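Local atomic coordinates of disulfide bond protein A (Staphylococcus aureus, PDB entry 3BCI), a protein that probably acts as a thiol-disulfide oxidoreductase of the DsbA type in oxidative protein folding, working through a redox-active cysteine pair in a thioredoxin fold. Residues K39-D43 with N44-E48; Y164-E167 with S168-L172. All coordinates share one frame; numbering follows the deposited sequence.

Contact 1: K39-D43 with N44-E48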
loop_
_atom_site.group_PDB
_atom_site.type_symbol
_atom_site.label_atom_id
_atom_site.label_comp_id
_atom_site.label_asym_id
_atom_site.label_seq_id
_atom_site.Cartn_x
_atom_site.Cartn_y
_atom_site.Cartn_z
ATOM N N LYS A 39 -9.120 0.614 -12.181
ATOM C CA LYS A 39 -9.983 0.174 -13.266
ATOM C C LYS A 39 -9.354 0.282 -14.645
ATOM O O LYS A 39 -9.482 -0.622 -15.462
ATOM C CB LYS A 39 -11.289 0.972 -13.249
ATOM C CG LYS A 39 -12.240 0.623 -14.386
ATOM C CD LYS A 39 -13.558 1.369 -14.261
ATOM C CE LYS A 39 -14.525 0.963 -15.359
ATOM N NZ LYS A 39 -15.874 1.560 -15.154
ATOM N N ASN A 40 -8.655 1.377 -14.904
ATOM C CA ASN A 40 -8.077 1.586 -16.222
ATOM C C ASN A 40 -6.650 1.124 -16.455
ATOM O O ASN A 40 -6.224 1.014 -17.606
ATOM C CB ASN A 40 -8.192 3.066 -16.586
ATOM C CG ASN A 40 -9.622 3.565 -16.518
ATOM O OD1 ASN A 40 -10.512 3.011 -17.163
ATOM N ND2 ASN A 40 -9.850 4.612 -15.735
ATOM N N TYR A 41 -5.900 0.844 -15.396
ATOM C CA TYR A 41 -4.518 0.438 -15.610
ATOM C C TYR A 41 -3.964 -0.702 -14.772
ATOM O O TYR A 41 -3.077 -1.421 -15.235
ATOM C CB TYR A 41 -3.578 1.642 -15.447
ATOM C CG TYR A 41 -3.659 2.669 -16.551
ATOM C CD1 TYR A 41 -4.496 3.776 -16.443
ATOM C CD2 TYR A 41 -2.909 2.521 -17.714
ATOM C CE1 TYR A 41 -4.585 4.712 -17.474
ATOM C CE2 TYR A 41 -2.990 3.447 -18.748
ATOM C CZ TYR A 41 -3.829 4.539 -18.622
ATOM O OH TYR A 41 -3.903 5.451 -19.648
ATOM N N ILE A 42 -4.454 -0.873 -13.551
ATOM C CA ILE A 42 -3.914 -1.925 -12.699
ATOM C C ILE A 42 -4.600 -3.287 -12.813
ATOM O O ILE A 42 -3.933 -4.296 -13.027
ATOM C CB ILE A 42 -3.913 -1.488 -11.222
ATOM C CG1 ILE A 42 -3.189 -0.141 -11.078
ATOM C CG2 ILE A 42 -3.206 -2.548 -10.380
ATOM C CD1 ILE A 42 -3.261 0.454 -9.679
ATOM N N ASP A 43 -5.920 -3.323 -12.665
ATOM C CA ASP A 43 -6.651 -4.589 -12.758
ATOM C C ASP A 43 -6.626 -5.215 -14.146
ATOM O O ASP A 43 -6.796 -6.427 -14.288
ATOM C CB ASP A 43 -8.098 -4.407 -12.311
ATOM C CG ASP A 43 -8.214 -4.179 -10.821
ATOM O OD1 ASP A 43 -7.215 -4.409 -10.122
ATOM O OD2 ASP A 43 -9.293 -3.778 -10.348
ATOM N N ASN A 44 -6.431 -4.393 -15.171
ATOM C CA ASN A 44 -6.368 -4.913 -16.531
ATOM C C ASN A 44 -4.903 -5.148 -16.894
ATOM O O ASN A 44 -4.541 -5.301 -18.063
ATOM C CB ASN A 44 -7.044 -3.948 -17.515
ATOM C CG ASN A 44 -6.468 -2.554 -17.457
ATOM O OD1 ASN A 44 -5.514 -2.295 -16.726
ATOM N ND2 ASN A 44 -7.044 -1.645 -18.235
ATOM N N HIS A 45 -4.062 -5.160 -15.862
ATOM C CA HIS A 45 -2.631 -5.420 -16.012
ATOM C C HIS A 45 -1.857 -4.559 -17.006
ATOM O O HIS A 45 -0.902 -5.032 -17.627
ATOM C CB HIS A 45 -2.433 -6.898 -16.362
ATOM C CG HIS A 45 -3.181 -7.825 -15.459
ATOM N ND1 HIS A 45 -2.905 -7.933 -14.114
ATOM C CD2 HIS A 45 -4.229 -8.649 -15.697
ATOM C CE1 HIS A 45 -3.753 -8.780 -13.559
ATOM N NE2 HIS A 45 -4.567 -9.229 -14.497
ATOM N N LYS A 46 -2.250 -3.301 -17.158
ATOM C CA LYS A 46 -1.543 -2.414 -18.074
ATOM C C LYS A 46 -0.258 -1.887 -17.442
ATOM O O LYS A 46 0.701 -1.570 -18.139
ATOM C CB LYS A 46 -2.436 -1.250 -18.497
ATOM C CG LYS A 46 -3.361 -1.594 -19.648
ATOM C CD LYS A 46 -4.110 -0.372 -20.139
ATOM C CE LYS A 46 -4.683 -0.620 -21.522
ATOM N NZ LYS A 46 -5.575 0.487 -21.964
ATOM N N VAL A 47 -0.236 -1.793 -16.120
ATOM C CA VAL A 47 0.958 -1.318 -15.427
ATOM C C VAL A 47 1.210 -2.179 -14.206
ATOM O O VAL A 47 0.360 -2.973 -13.808
ATOM C CB VAL A 47 0.800 0.138 -14.932
ATOM C CG1 VAL A 47 0.359 1.039 -16.078
ATOM C CG2 VAL A 47 -0.210 0.194 -13.780
ATOM N N GLU A 48 2.395 -2.033 -13.632
ATOM C CA GLU A 48 2.744 -2.731 -12.406
ATOM C C GLU A 48 2.569 -1.641 -11.354
ATOM O O GLU A 48 3.035 -0.515 -11.543
ATOM C CB GLU A 48 4.203 -3.187 -12.429
ATOM C CG GLU A 48 4.519 -4.192 -13.521
ATOM C CD GLU A 48 4.095 -5.601 -13.159
ATOM O OE1 GLU A 48 3.075 -5.761 -12.452
ATOM O OE2 GLU A 48 4.778 -6.552 -13.593
HETATM O O HOH W 1 -6.818 2.106 -20.077
HETATM O O HOH W 2 -1.254 -4.774 -12.465
#

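Contact 2: Y164-E167 with S168-L172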
loop_
_atom_site.group_PDB
_atom_site.type_symbol
_atom_site.label_atom_id
_atom_site.label_comp_id
_atom_site.label_asym_id
_atom_site.label_seq_id
_atom_site.Cartn_x
_atom_site.Cartn_y
_atom_site.Cartn_z
ATOM N N TYR A 164 -2.572 13.487 -6.711
ATOM C CA TYR A 164 -3.946 13.390 -6.238
ATOM C C TYR A 164 -4.928 13.379 -7.396
ATOM O O TYR A 164 -6.122 13.193 -7.199
ATOM C CB TYR A 164 -4.275 14.575 -5.326
ATOM C CG TYR A 164 -3.398 14.658 -4.100
ATOM C CD1 TYR A 164 -3.606 13.812 -3.011
ATOM C CD2 TYR A 164 -2.348 15.572 -4.034
ATOM C CE1 TYR A 164 -2.792 13.872 -1.888
ATOM C CE2 TYR A 164 -1.526 15.641 -2.911
ATOM C CZ TYR A 164 -1.756 14.786 -1.844
ATOM O OH TYR A 164 -0.947 14.834 -0.734
ATOM N N ASP A 165 -4.421 13.566 -8.604
ATOM C CA ASP A 165 -5.277 13.613 -9.782
ATOM C C ASP A 165 -5.027 12.466 -10.756
ATOM O O ASP A 165 -3.963 12.363 -11.357
ATOM C CB ASP A 165 -5.078 14.966 -10.469
ATOM C CG ASP A 165 -5.877 15.103 -11.742
ATOM O OD1 ASP A 165 -6.908 14.412 -11.887
ATOM O OD2 ASP A 165 -5.473 15.920 -12.592
ATOM N N TYR A 166 -6.023 11.599 -10.903
ATOM C CA TYR A 166 -5.908 10.464 -11.807
ATOM C C TYR A 166 -5.417 10.875 -13.190
ATOM O O TYR A 166 -4.566 10.202 -13.773
ATOM C CB TYR A 166 -7.258 9.752 -11.938
ATOM C CG TYR A 166 -7.329 8.810 -13.115
ATOM C CD1 TYR A 166 -6.576 7.640 -13.145
ATOM C CD2 TYR A 166 -8.120 9.111 -14.221
ATOM C CE1 TYR A 166 -6.605 6.790 -14.251
ATOM C CE2 TYR A 166 -8.159 8.271 -15.331
ATOM C CZ TYR A 166 -7.399 7.114 -15.340
ATOM O OH TYR A 166 -7.431 6.289 -16.439
ATOM N N GLU A 167 -5.946 11.979 -13.715
ATOM C CA GLU A 167 -5.558 12.436 -15.046
ATOM C C GLU A 167 -4.077 12.761 -15.164
ATOM O O GLU A 167 -3.519 12.749 -16.263
ATOM C CB GLU A 167 -6.388 13.656 -15.455
ATOM C CG GLU A 167 -7.877 13.473 -15.226
ATOM C CD GLU A 167 -8.721 14.408 -16.065
ATOM O OE1 GLU A 167 -8.371 15.603 -16.170
ATOM O OE2 GLU A 167 -9.744 13.946 -16.611
ATOM N N SER A 168 -3.435 13.059 -14.039
ATOM C CA SER A 168 -2.013 13.368 -14.072
ATOM C C SER A 168 -1.222 12.077 -14.292
ATOM O O SER A 168 -0.135 12.089 -14.875
ATOM C CB SER A 168 -1.587 14.048 -12.768
ATOM O OG SER A 168 -0.244 14.478 -12.859
ATOM N N TYR A 169 -1.768 10.959 -13.825
ATOM C CA TYR A 169 -1.107 9.667 -14.018
ATOM C C TYR A 169 -1.311 9.266 -15.473
ATOM O O TYR A 169 -0.373 8.869 -16.166
ATOM C CB TYR A 169 -1.729 8.593 -13.123
ATOM C CG TYR A 169 -1.469 8.765 -11.647
ATOM C CD1 TYR A 169 -0.576 7.926 -10.975
ATOM C CD2 TYR A 169 -2.121 9.759 -10.918
ATOM C CE1 TYR A 169 -0.342 8.072 -9.616
ATOM C CE2 TYR A 169 -1.893 9.916 -9.558
ATOM C CZ TYR A 169 -1.003 9.069 -8.912
ATOM O OH TYR A 169 -0.773 9.227 -7.566
ATOM N N GLU A 170 -2.557 9.368 -15.919
ATOM C CA GLU A 170 -2.939 9.024 -17.280
ATOM C C GLU A 170 -2.072 9.777 -18.281
ATOM O O GLU A 170 -1.702 9.243 -19.329
ATOM C CB GLU A 170 -4.417 9.361 -17.489
ATOM C CG GLU A 170 -5.003 8.878 -18.795
ATOM C CD GLU A 170 -6.512 9.006 -18.819
ATOM O OE1 GLU A 170 -7.018 10.121 -18.570
ATOM O OE2 GLU A 170 -7.191 7.992 -19.087
ATOM N N LYS A 171 -1.736 11.017 -17.941
ATOM C CA LYS A 171 -0.906 11.853 -18.794
ATOM C C LYS A 171 0.436 11.175 -19.062
ATOM O O LYS A 171 0.866 11.077 -20.209
ATOM C CB LYS A 171 -0.697 13.212 -18.127
ATOM C CG LYS A 171 -0.061 14.273 -19.003
ATOM C CD LYS A 171 -0.171 15.631 -18.330
ATOM C CE LYS A 171 1.018 16.513 -18.652
ATOM N NZ LYS A 171 0.957 17.796 -17.901
ATOM N N LEU A 172 1.086 10.699 -18.005
ATOM C CA LEU A 172 2.371 10.017 -18.144
ATOM C C LEU A 172 2.242 8.656 -18.817
ATOM O O LEU A 172 3.141 8.221 -19.535
ATOM C CB LEU A 172 3.024 9.821 -16.772
ATOM C CG LEU A 172 3.810 10.992 -16.194
ATOM C CD1 LEU A 172 4.419 10.589 -14.858
ATOM C CD2 LEU A 172 4.900 11.395 -17.172
HETATM O O HOH W 3 -5.353 12.870 -18.841
#

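Contact 1: K39-D43 with N44-E48
Asn44 folds back over the last turn of helix 24-42 and returns a side-chain bond to it: ND2 donates to Asn40 O at 2.9 Å. The approach is from above the carbonyl plane, while Asn40 O stays close to the amide plane of Asn44. A chi1 of 56°, which sets CG between the backbone N and the carbonyl carbon, swings the amide back over the helix. Its OD1 takes a weak bond from Lys46 N.

Backbone bonds fold the chain back. Tyr41 O holds Val47 N at 3.0 Å and adds a weak second bond from Lys46 N; His45 N to Ile42 O closes a type I turn.

Two waters extend this network, one joining Asn40 O to Lys46 NZ, the other Ile42 O to Val47 O.

Apolar contact is lighter. Both Val47 methyls rest on Tyr41 CB; CG1 also lies 3.9 Å from Tyr41 CD2, and CG2 4.0 Å from Ile42 CG1, while Lys46 CB also meets Tyr41 CD2. Beyond the segments, Asp43 OD2 pairs with Arg38.

With His45 in the left-handed region and the 6→1 bond weak, this is a Schellman-like helix C-terminus leading through the turn to strand 48-53, the helix-to-strand half of a beta-alpha-beta crossover in the thioredoxin fold.

Contact 2: Y164-E167 with S168-L172
Segments 164-167 and 168-172 run without a break through the N-terminus of helix 166-174, and Asp165 is its N-cap. The first backbone bond joins Ser168 N to Asp165 O at 2.8 Å. One residue on, Tyr166 O accepts twice: Glu170 N arrives in the carbonyl plane at 3.1 Å with a nearly straight N-H...O angle of 171°, whereas Tyr169 N comes from above that plane on a more bent path. Lys171 N to Glu167 O continues the helical series.

The capping bond itself is weak, with Glu167 N reaching Asp165 OD1 at 3.2 Å. Asp165 has its carboxylate anti to the backbone N (chi1 178°), which leans it forward, toward the first amides of the helix; its negative charge would be expected to suit the helix N-terminus.

Tyr169 presents a ring edge to the preceding turn, its CD2 lying 3.2 Å from Asp165 O. Its hydroxyl bonds Pro163 O, and Ser168 OG bonds Asp162 N, so two helix residues also hold the loop leading into the helix. Lys171 NZ adds a salt bridge to Glu161.

Tyr166 and Glu170, one turn apart, lie along the flank that meets helix 24-42. The Glu170 carboxylate is inclined 57° to the Tyr166 ring, and CB of Glu170 sits over one ring face, offset toward the rim. Glu170 OE2 lies 3.2 Å from Tyr166 OH. At the other carboxylate oxygen, a bridging water donates to both Glu170 OE1 and Glu167 O, each at 3.2 Å.

Overall arrangement
Contacts 1 and 2 come in series along the chain, their centres about 14 Å apart and on the same side of the molecule's centre. The first closes helix 24-42, whose start is spanned by the CxxC pair, Cys23 and Cys26, and leads into the edge strand 48-53; the second opens the final helix, 166-174, which follows strands 152-155 and 158-159 of the same mixed sheet. The two helices meet directly: Tyr166 OH lies 3.0 Å from Asn40 ND2 and 3.4 Å from Tyr41 CE1, and Tyr41 OH approaches Glu170 CG. This packing joins early and late parts of the thioredoxin fold, bringing the far end of helix 24-42 against the C-terminal helix.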